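Side-chain contacts in fiber protein (Raptor siadenovirus a, PDB 5FJL), which forms the trimeric head domain of the adenovirus fibre, the capsid protein that probably attaches the virion to its host-cell receptor: residues D41-T46 against V51-K56; D90-T95 against E99-L104; H126-L131 against E152-T157. All coordinates share one frame; numbering follows the deposited sequence. Where two conformers were deposited one is given.

Contact 1 (D41-T46 against V51-K56); sequences DGHFLT and VINFRK
The ring of Phe54 packs one face against the backbone of Gly42: Gly42 CA sits 3.8 Å from the ring centroid, 20° off the ring normal, a CH-pi contact. With CG between its backbone N and carbonyl carbon (chi1 64°), Phe54 folds its ring across the strand toward this partner, and the missing side chain of Gly42 lets the ring come so close. The Phe44 ring meets Phe54 obliquely, planes 33° apart, CE2 of Phe44 3.5 Å from CE2 of Phe54. CB of His43 touches Val51 CG1 (4.0 Å) and Asn53 OD1 (3.5 Å), both oblique to its ring, while Leu45 CD2, two residues on, lies at the ring's edge, in its plane. The Arg55 guanidinium takes Asp41 OD1 over one face, and OD2 of Asp41 lies 3.3 Å from NH1 of Arg55, a salt bridge by charge alone, since the oxygen stands well out of the guanidinium plane. Gly42 and Phe54 form one hydrogen-bonded pair and Phe44 and Ile52 the next, with Phe54 N to Gly42 O at 2.9 Å. Gly42 O also accepts from a water that donates its other hydrogen to Asn53 OD1, while ND2 of Asn53 bonds Asn69. Asp41, His43, Leu45, Val51, Asn53 and Arg55 share the more exposed face; Phe44, Ile52 and Phe54 occupy the other. This is a beta hairpin of strands 38-45 and 51-59. Strand 51-59 pairs antiparallel with strand 62-67, whose Thr65 and Leu67 touch Phe54, and Leu104 and strand 78-87, through Phe86, cover the Ile52 end.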
loop_
_atom_site.group_PDB
_atom_site.type_symbol
_atom_site.label_atom_id
_atom_site.label_comp_id
_atom_site.label_asym_id
_atom_site.label_seq_id
_atom_site.Cartn_x
_atom_site.Cartn_y
_atom_site.Cartn_z
ATOM N N ASP A 41 -21.971 4.268 -9.886
ATOM C CA ASP A 41 -22.193 3.520 -8.660
ATOM C C ASP A 41 -22.538 2.111 -9.060
ATOM O O ASP A 41 -23.150 1.867 -10.110
ATOM C CB ASP A 41 -23.348 4.099 -7.851
ATOM C CG ASP A 41 -23.005 5.444 -7.215
ATOM O OD1 ASP A 41 -21.820 5.715 -6.960
ATOM O OD2 ASP A 41 -23.931 6.243 -6.981
ATOM N N GLY A 42 -22.162 1.158 -8.214
ATOM C CA GLY A 42 -22.541 -0.221 -8.416
ATOM C C GLY A 42 -22.502 -1.011 -7.119
ATOM O O GLY A 42 -22.218 -0.496 -6.049
ATOM N N HIS A 43 -22.848 -2.285 -7.212
ATOM C CA HIS A 43 -22.762 -3.171 -6.074
ATOM C C HIS A 43 -22.550 -4.599 -6.498
ATOM O O HIS A 43 -22.783 -4.982 -7.646
ATOM C CB HIS A 43 -24.004 -3.039 -5.148
ATOM C CG HIS A 43 -25.263 -3.628 -5.695
ATOM N ND1 HIS A 43 -26.125 -2.899 -6.475
ATOM C CD2 HIS A 43 -25.791 -4.867 -5.606
ATOM C CE1 HIS A 43 -27.164 -3.663 -6.807
ATOM N NE2 HIS A 43 -27.004 -4.838 -6.255
ATOM N N PHE A 44 -22.122 -5.388 -5.529
ATOM C CA PHE A 44 -22.027 -6.837 -5.634
ATOM C C PHE A 44 -22.723 -7.511 -4.460
ATOM O O PHE A 44 -22.851 -6.895 -3.371
ATOM C CB PHE A 44 -20.569 -7.336 -5.627
ATOM C CG PHE A 44 -19.767 -6.964 -6.844
ATOM C CD1 PHE A 44 -19.992 -7.588 -8.034
ATOM C CD2 PHE A 44 -18.765 -5.996 -6.771
ATOM C CE1 PHE A 44 -19.254 -7.261 -9.158
ATOM C CE2 PHE A 44 -18.011 -5.677 -7.888
ATOM C CZ PHE A 44 -18.262 -6.317 -9.078
ATOM N N LEU A 45 -23.194 -8.729 -4.661
ATOM C CA LEU A 45 -23.695 -9.618 -3.615
ATOM C C LEU A 45 -22.654 -10.677 -3.307
ATOM O O LEU A 45 -22.071 -11.256 -4.236
ATOM C CB LEU A 45 -25.009 -10.315 -4.022
ATOM C CG LEU A 45 -26.341 -9.556 -3.822
ATOM C CD1 LEU A 45 -26.761 -9.573 -2.374
ATOM C CD2 LEU A 45 -26.283 -8.170 -4.320
ATOM N N THR A 46 -22.462 -10.962 -2.036
ATOM C CA THR A 46 -21.615 -12.075 -1.594
ATOM C C THR A 46 -22.464 -13.347 -1.418
ATOM O O THR A 46 -23.716 -13.292 -1.434
ATOM C CB THR A 46 -20.969 -11.770 -0.244
ATOM O OG1 THR A 46 -22.003 -11.642 0.729
ATOM C CG2 THR A 46 -20.159 -10.458 -0.254
ATOM N N VAL A 51 -24.161 -7.100 0.778
ATOM C CA VAL A 51 -24.054 -6.153 -0.322
ATOM C C VAL A 51 -22.793 -5.314 -0.137
ATOM O O VAL A 51 -22.603 -4.728 0.939
ATOM C CB VAL A 51 -25.288 -5.224 -0.382
ATOM C CG1 VAL A 51 -25.161 -4.176 -1.486
ATOM C CG2 VAL A 51 -26.556 -6.052 -0.558
ATOM N N ILE A 52 -21.968 -5.270 -1.171
ATOM C CA ILE A 52 -20.762 -4.430 -1.268
ATOM C C ILE A 52 -21.092 -3.322 -2.247
ATOM O O ILE A 52 -21.258 -3.583 -3.416
ATOM C CB ILE A 52 -19.525 -5.194 -1.848
ATOM C CG1 ILE A 52 -19.085 -6.370 -0.971
ATOM C CG2 ILE A 52 -18.341 -4.235 -2.061
ATOM C CD1 ILE A 52 -18.091 -7.263 -1.694
ATOM N N ASN A 53 -21.131 -2.091 -1.795
ATOM C CA ASN A 53 -21.378 -0.956 -2.684
ATOM C C ASN A 53 -20.063 -0.371 -3.101
ATOM O O ASN A 53 -19.084 -0.372 -2.315
ATOM C CB ASN A 53 -22.197 0.110 -1.954
ATOM C CG ASN A 53 -23.591 -0.368 -1.668
ATOM O OD1 ASN A 53 -24.343 -0.667 -2.566
ATOM N ND2 ASN A 53 -23.865 -0.614 -0.401
ATOM N N PHE A 54 -19.986 0.122 -4.326
ATOM C CA PHE A 54 -18.797 0.834 -4.760
ATOM C C PHE A 54 -19.134 2.046 -5.622
ATOM O O PHE A 54 -20.218 2.118 -6.182
ATOM C CB PHE A 54 -17.851 -0.124 -5.476
ATOM C CG PHE A 54 -18.400 -0.694 -6.754
ATOM C CD1 PHE A 54 -18.316 0.003 -7.953
ATOM C CD2 PHE A 54 -19.005 -1.938 -6.754
ATOM C CE1 PHE A 54 -18.836 -0.537 -9.143
ATOM C CE2 PHE A 54 -19.489 -2.489 -7.942
ATOM C CZ PHE A 54 -19.420 -1.785 -9.120
ATOM N N ARG A 55 -18.203 3.000 -5.696
ATOM C CA ARG A 55 -18.311 4.155 -6.571
ATOM C C ARG A 55 -17.058 4.287 -7.372
ATOM O O ARG A 55 -15.971 4.305 -6.780
ATOM C CB ARG A 55 -18.532 5.431 -5.789
ATOM C CG ARG A 55 -18.694 6.655 -6.683
ATOM C CD ARG A 55 -19.509 7.731 -5.985
ATOM N NE ARG A 55 -20.015 8.705 -6.941
ATOM C CZ ARG A 55 -21.250 9.223 -6.953
ATOM N NH1 ARG A 55 -22.180 8.866 -6.052
ATOM N NH2 ARG A 55 -21.569 10.113 -7.902
ATOM N N LYS A 56 -17.176 4.344 -8.696
ATOM C CA LYS A 56 -16.045 4.496 -9.626
ATOM C C LYS A 56 -15.999 5.945 -10.069
ATOM O O LYS A 56 -17.042 6.535 -10.407
ATOM C CB LYS A 56 -16.243 3.618 -10.840
ATOM C CG LYS A 56 -16.339 2.152 -10.532
ATOM C CD LYS A 56 -16.596 1.315 -11.762
ATOM C CE LYS A 56 -15.356 1.068 -12.590
ATOM N NZ LYS A 56 -15.561 -0.086 -13.503
HETATM O O HOH W 1 -24.144 1.300 -4.842
#

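Contact 2 (D90-T95 against E99-L104); sequences DFKSST and ELLIPL
Phe91 lays its ring alongside Ile102 and obliquely across Leu100, its CE2 atom 3.5 Å from CG1 of Ile102 and 3.8 Å from CB of Leu100. CG of Phe91 stands anti to the carbonyl carbon (chi1 -69°), which brings the ring beside Ile102, the two side chains pointing the same way. Lys92 runs its aliphatic chain next to Leu101 in similar fashion, CB to CB 4.1 Å. Between these two pairs the backbones are tied by a hydrogen bond from Lys92 N to Leu101 O, 2.8 Å long and 161° at the hydrogen. A water donates to both Asp90 O and Pro103 O; at the other end of the contact Leu100 CD2 lies 3.4 Å from Thr95 O. In the next shell the Asp90 carboxylate accepts hydrogen bonds from Ser48, Thr46 and Lys87 N, linking this end of the loop to segment 41-46 and the turn after it. Met161 of strand 160-171 packs against both Phe91 and Ile102, and Gly77 of a second subunit packs on Lys92 and Leu101. The arrangement is a loop folded back over the edge of strand 99-103, whose backbone pairs with strand 144-149 in the antiparallel beta-sandwich of adenovirus fibre heads.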
loop_
_atom_site.group_PDB
_atom_site.type_symbol
_atom_site.label_atom_id
_atom_site.label_comp_id
_atom_site.label_asym_id
_atom_site.label_seq_id
_atom_site.Cartn_x
_atom_site.Cartn_y
_atom_site.Cartn_z
ATOM N N ASP A 90 -18.508 -16.439 2.921
ATOM C CA ASP A 90 -18.358 -15.667 1.707
ATOM C C ASP A 90 -17.164 -16.110 0.855
ATOM O O ASP A 90 -17.038 -15.699 -0.289
ATOM C CB ASP A 90 -18.200 -14.185 2.030
ATOM C CG ASP A 90 -19.430 -13.577 2.635
ATOM O OD1 ASP A 90 -20.539 -14.010 2.235
ATOM O OD2 ASP A 90 -19.321 -12.647 3.472
ATOM N N PHE A 91 -16.263 -16.922 1.429
ATOM C CA PHE A 91 -15.054 -17.316 0.735
ATOM C C PHE A 91 -15.280 -18.607 -0.038
ATOM O O PHE A 91 -16.163 -19.412 0.316
ATOM C CB PHE A 91 -13.917 -17.481 1.736
ATOM C CG PHE A 91 -13.463 -16.179 2.356
ATOM C CD1 PHE A 91 -14.094 -15.697 3.496
ATOM C CD2 PHE A 91 -12.467 -15.441 1.763
ATOM C CE1 PHE A 91 -13.703 -14.501 4.057
ATOM C CE2 PHE A 91 -12.061 -14.228 2.316
ATOM C CZ PHE A 91 -12.695 -13.757 3.457
ATOM N N LYS A 92 -14.482 -18.830 -1.070
ATOM C CA LYS A 92 -14.542 -20.117 -1.793
ATOM C C LYS A 92 -14.218 -21.243 -0.828
ATOM O O LYS A 92 -14.916 -22.292 -0.795
ATOM C CB LYS A 92 -13.608 -20.110 -2.989
ATOM C CG LYS A 92 -13.671 -21.410 -3.784
ATOM C CD LYS A 92 -12.908 -21.251 -5.085
ATOM C CE LYS A 92 -12.818 -22.574 -5.844
ATOM N NZ LYS A 92 -14.064 -22.758 -6.635
ATOM N N SER A 93 -13.182 -21.062 -0.041
ATOM C CA SER A 93 -12.808 -21.914 1.029
ATOM C C SER A 93 -12.616 -21.049 2.278
ATOM O O SER A 93 -11.950 -20.032 2.207
ATOM C CB SER A 93 -11.476 -22.612 0.632
ATOM O OG SER A 93 -10.808 -23.095 1.776
ATOM N N SER A 94 -13.162 -21.475 3.406
ATOM C CA SER A 94 -13.037 -20.699 4.637
ATOM C C SER A 94 -11.726 -20.877 5.401
ATOM O O SER A 94 -11.480 -20.196 6.391
ATOM C CB SER A 94 -14.196 -20.995 5.579
ATOM O OG SER A 94 -14.251 -22.345 5.931
ATOM N N THR A 95 -10.835 -21.770 4.960
ATOM C CA THR A 95 -9.551 -21.889 5.620
ATOM C C THR A 95 -8.749 -20.613 5.454
ATOM O O THR A 95 -8.770 -20.007 4.374
ATOM C CB THR A 95 -8.727 -23.053 5.043
ATOM O OG1 THR A 95 -9.559 -24.216 4.962
ATOM C CG2 THR A 95 -7.519 -23.304 5.933
ATOM N N GLU A 99 -3.914 -17.087 0.300
ATOM C CA GLU A 99 -4.628 -16.587 -0.856
ATOM C C GLU A 99 -6.084 -16.904 -0.590
ATOM O O GLU A 99 -6.419 -18.079 -0.348
ATOM C CB GLU A 99 -4.265 -17.321 -2.162
ATOM C CG GLU A 99 -2.871 -17.272 -2.701
ATOM C CD GLU A 99 -2.627 -18.332 -3.807
ATOM O OE1 GLU A 99 -3.478 -19.228 -4.065
ATOM O OE2 GLU A 99 -1.563 -18.252 -4.431
ATOM N N LEU A 100 -6.951 -15.905 -0.675
ATOM C CA LEU A 100 -8.373 -16.098 -0.414
ATOM C C LEU A 100 -9.174 -15.545 -1.570
ATOM O O LEU A 100 -8.845 -14.503 -2.145
ATOM C CB LEU A 100 -8.740 -15.346 0.868
ATOM C CG LEU A 100 -8.009 -15.748 2.135
ATOM C CD1 LEU A 100 -8.339 -14.762 3.232
ATOM C CD2 LEU A 100 -8.453 -17.138 2.536
ATOM N N LEU A 101 -10.282 -16.220 -1.899
ATOM C CA LEU A 101 -11.143 -15.869 -3.020
ATOM C C LEU A 101 -12.563 -15.628 -2.545
ATOM O O LEU A 101 -13.128 -16.478 -1.876
ATOM C CB LEU A 101 -11.175 -17.007 -4.055
ATOM C CG LEU A 101 -9.847 -17.388 -4.698
ATOM C CD1 LEU A 101 -10.081 -18.376 -5.832
ATOM C CD2 LEU A 101 -9.096 -16.209 -5.250
ATOM N N ILE A 102 -13.130 -14.487 -2.899
ATOM C CA ILE A 102 -14.512 -14.153 -2.552
ATOM C C ILE A 102 -15.272 -14.015 -3.865
ATOM O O ILE A 102 -15.147 -13.013 -4.554
ATOM C CB ILE A 102 -14.554 -12.824 -1.747
ATOM C CG1 ILE A 102 -13.719 -12.934 -0.460
ATOM C CG2 ILE A 102 -16.001 -12.453 -1.439
ATOM C CD1 ILE A 102 -13.419 -11.597 0.216
ATOM N N PRO A 103 -16.107 -15.020 -4.210
ATOM C CA PRO A 103 -16.861 -14.908 -5.452
ATOM C C PRO A 103 -18.044 -13.958 -5.282
ATOM O O PRO A 103 -18.698 -13.992 -4.220
ATOM C CB PRO A 103 -17.355 -16.362 -5.681
ATOM C CG PRO A 103 -17.394 -16.926 -4.348
ATOM C CD PRO A 103 -16.230 -16.331 -3.583
ATOM N N LEU A 104 -18.288 -13.132 -6.269
ATOM C CA LEU A 104 -19.308 -12.091 -6.195
ATOM C C LEU A 104 -20.343 -12.288 -7.296
ATOM O O LEU A 104 -20.105 -13.018 -8.270
ATOM C CB LEU A 104 -18.639 -10.723 -6.303
ATOM C CG LEU A 104 -17.614 -10.412 -5.188
ATOM C CD1 LEU A 104 -16.826 -9.184 -5.572
ATOM C CD2 LEU A 104 -18.266 -10.258 -3.841
HETATM O O HOH W 2 -19.051 -14.277 -1.568
#

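Contact 3 (H126-L131 against E152-T157); sequences HVYREL and ESKHET
His126 and Tyr128 converge on the carboxylate of Glu156, a His-carboxylate hydrogen bond joined by a tyrosine, at the surface of the antiparallel beta fold of the fibre head. ND1 of His126 donates to Glu156 OE1 at 3.0 Å, almost straight (172°), with the oxygen in the plane of the imidazole; the bond meets the carboxylate from above its plane. OE1 takes a second bond from Thr123 OG1, a hydroxyl that also bonds His126 N, so one threonine ties both partners. An extended chain beyond CG (chi2 173°) carries the Glu156 carboxylate out to the histidine and the tyrosine. Lys154 comes from the opposite direction to Tyr128, and its CE makes an off-centre CH-pi contact with the Tyr128 ring, 4.1 Å from the centroid. Its ammonium finds a partner within the loop, NZ donating to Glu152 OE2 at 2.7 Å as part of a salt bridge. The Glu130 carboxylate has its own partner, a salt bridge to Arg150. Leu96 packs on both Tyr128 and Lys154, and its backbone bonds those of Lys154 and Glu156. Tyr128 OH donates to Glu156 OE2 in a very short bond, 2.5 Å, with ring and carboxylate planes 72° apart.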
loop_
_atom_site.group_PDB
_atom_site.type_symbol
_atom_site.label_atom_id
_atom_site.label_comp_id
_atom_site.label_asym_id
_atom_site.label_seq_id
_atom_site.Cartn_x
_atom_site.Cartn_y
_atom_site.Cartn_z
ATOM N N HIS A 126 -8.510 -17.175 17.656
ATOM C CA HIS A 126 -7.562 -16.069 17.508
ATOM C C HIS A 126 -8.143 -14.853 16.802
ATOM O O HIS A 126 -9.180 -14.932 16.146
ATOM C CB HIS A 126 -6.283 -16.524 16.728
ATOM C CG HIS A 126 -5.502 -17.566 17.443
ATOM N ND1 HIS A 126 -5.501 -18.890 17.071
ATOM C CD2 HIS A 126 -4.758 -17.481 18.565
ATOM C CE1 HIS A 126 -4.748 -19.574 17.917
ATOM N NE2 HIS A 126 -4.273 -18.738 18.817
ATOM N N VAL A 127 -7.432 -13.743 16.925
ATOM C CA VAL A 127 -7.690 -12.519 16.207
ATOM C C VAL A 127 -6.380 -12.148 15.545
ATOM O O VAL A 127 -5.347 -11.980 16.234
ATOM C CB VAL A 127 -8.137 -11.382 17.114
ATOM C CG1 VAL A 127 -8.343 -10.085 16.324
ATOM C CG2 VAL A 127 -9.440 -11.742 17.798
ATOM N N TYR A 128 -6.400 -12.003 14.223
ATOM C CA TYR A 128 -5.203 -11.660 13.449
ATOM C C TYR A 128 -5.454 -10.303 12.809
ATOM O O TYR A 128 -6.340 -10.147 11.977
ATOM C CB TYR A 128 -4.942 -12.695 12.370
ATOM C CG TYR A 128 -4.648 -14.061 12.904
ATOM C CD1 TYR A 128 -3.466 -14.304 13.591
ATOM C CD2 TYR A 128 -5.537 -15.110 12.744
ATOM C CE1 TYR A 128 -3.208 -15.548 14.135
ATOM C CE2 TYR A 128 -5.266 -16.369 13.245
ATOM C CZ TYR A 128 -4.084 -16.568 13.933
ATOM O OH TYR A 128 -3.772 -17.810 14.449
ATOM N N ARG A 129 -4.619 -9.344 13.129
ATOM C CA ARG A 129 -4.677 -8.010 12.588
ATOM C C ARG A 129 -3.489 -7.843 11.691
ATOM O O ARG A 129 -2.356 -7.999 12.155
ATOM C CB ARG A 129 -4.652 -7.007 13.733
ATOM C CG ARG A 129 -4.719 -5.566 13.380
ATOM C CD ARG A 129 -4.547 -4.730 14.672
ATOM N NE ARG A 129 -4.607 -3.332 14.395
ATOM C CZ ARG A 129 -5.689 -2.588 14.441
ATOM N NH1 ARG A 129 -6.880 -3.128 14.738
ATOM N NH2 ARG A 129 -5.621 -1.291 14.238
ATOM N N GLU A 130 -3.714 -7.533 10.429
ATOM C CA GLU A 130 -2.615 -7.569 9.449
ATOM C C GLU A 130 -2.867 -6.732 8.241
ATOM O O GLU A 130 -3.987 -6.498 7.837
ATOM C CB GLU A 130 -2.298 -8.963 8.996
ATOM C CG GLU A 130 -3.461 -9.755 8.548
ATOM C CD GLU A 130 -3.143 -11.265 8.329
ATOM O OE1 GLU A 130 -2.978 -12.084 9.246
ATOM O OE2 GLU A 130 -3.138 -11.606 7.169
ATOM N N LEU A 131 -1.766 -6.276 7.615
ATOM C CA LEU A 131 -1.848 -5.669 6.295
ATOM C C LEU A 131 -1.873 -6.793 5.271
ATOM O O LEU A 131 -1.147 -7.774 5.371
ATOM C CB LEU A 131 -0.712 -4.638 5.992
ATOM C CG LEU A 131 -0.919 -3.204 6.553
ATOM C CD1 LEU A 131 -0.813 -3.191 8.076
ATOM C CD2 LEU A 131 0.063 -2.211 5.951
ATOM N N GLU A 152 0.833 -15.062 5.747
ATOM C CA GLU A 152 0.982 -16.317 6.514
ATOM C C GLU A 152 -0.270 -17.172 6.639
ATOM O O GLU A 152 -1.216 -16.778 7.349
ATOM C CB GLU A 152 1.495 -16.001 7.910
ATOM C CG GLU A 152 2.132 -17.211 8.590
ATOM C CD GLU A 152 2.386 -16.990 10.070
ATOM O OE1 GLU A 152 2.767 -15.854 10.464
ATOM O OE2 GLU A 152 2.182 -17.962 10.837
ATOM N N SER A 153 -0.258 -18.352 6.034
ATOM C CA SER A 153 -1.369 -19.301 6.160
ATOM C C SER A 153 -1.488 -19.856 7.578
ATOM O O SER A 153 -0.486 -19.975 8.295
ATOM C CB SER A 153 -1.252 -20.448 5.159
ATOM O OG SER A 153 -0.163 -21.264 5.511
ATOM N N LYS A 154 -2.733 -20.112 7.986
ATOM C CA LYS A 154 -3.043 -20.699 9.286
ATOM C C LYS A 154 -3.990 -21.854 9.036
ATOM O O LYS A 154 -4.876 -21.766 8.172
ATOM C CB LYS A 154 -3.747 -19.697 10.214
ATOM C CG LYS A 154 -3.044 -18.367 10.416
ATOM C CD LYS A 154 -1.818 -18.495 11.287
ATOM C CE LYS A 154 -1.221 -17.113 11.454
ATOM N NZ LYS A 154 -0.002 -17.151 12.289
ATOM N N HIS A 155 -3.853 -22.921 9.823
ATOM C CA HIS A 155 -4.756 -24.070 9.735
ATOM C C HIS A 155 -5.948 -23.837 10.640
ATOM O O HIS A 155 -6.128 -24.493 11.679
ATOM C CB HIS A 155 -4.032 -25.369 10.134
ATOM C CG HIS A 155 -2.966 -25.782 9.174
ATOM N ND1 HIS A 155 -3.214 -25.999 7.834
ATOM C CD2 HIS A 155 -1.651 -26.046 9.366
ATOM C CE1 HIS A 155 -2.091 -26.365 7.237
ATOM N NE2 HIS A 155 -1.129 -26.403 8.145
ATOM N N GLU A 156 -6.718 -22.815 10.270
ATOM C CA GLU A 156 -7.881 -22.351 11.043
ATOM C C GLU A 156 -8.937 -21.888 10.075
ATOM O O GLU A 156 -8.646 -21.553 8.940
ATOM C CB GLU A 156 -7.536 -21.190 11.955
ATOM C CG GLU A 156 -6.533 -21.512 13.039
ATOM C CD GLU A 156 -6.107 -20.297 13.788
ATOM O OE1 GLU A 156 -6.906 -19.790 14.616
ATOM O OE2 GLU A 156 -4.965 -19.834 13.609
ATOM N N THR A 157 -10.182 -21.901 10.525
ATOM C CA THR A 157 -11.342 -21.466 9.745
ATOM C C THR A 157 -11.641 -19.989 10.016
ATOM O O THR A 157 -11.664 -19.544 11.165
ATOM C CB THR A 157 -12.567 -22.311 10.133
ATOM O OG1 THR A 157 -12.264 -23.681 9.794
ATOM C CG2 THR A 157 -13.819 -21.905 9.434
HETATM O O HOH W 3 -0.381 -13.100 7.498
#

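The three contacts come in series along the chain and all reach the same antiparallel sheet. Contacts 1 and 2 have centres about 17 Å apart and touch: Leu104 of segment 99-104 packs on Phe44 and Ile52, and Thr46 meets Asp90. Contacts 2 and 3 lie closer, centres about 14 Å apart, with Thr95 on the backbone of 154-156 and Ser94 on Thr157. Contact 2 thus bridges the other two, which sit on opposite sides of the chain's centre with nearest atoms about 16 Å apart. Contacts 2 and 3 also reach neighbouring subunits, whereas the segments of contact 1 touch none, so the three lead by packing from a hairpin remote from the other chains to parts that face the neighbouring subunits.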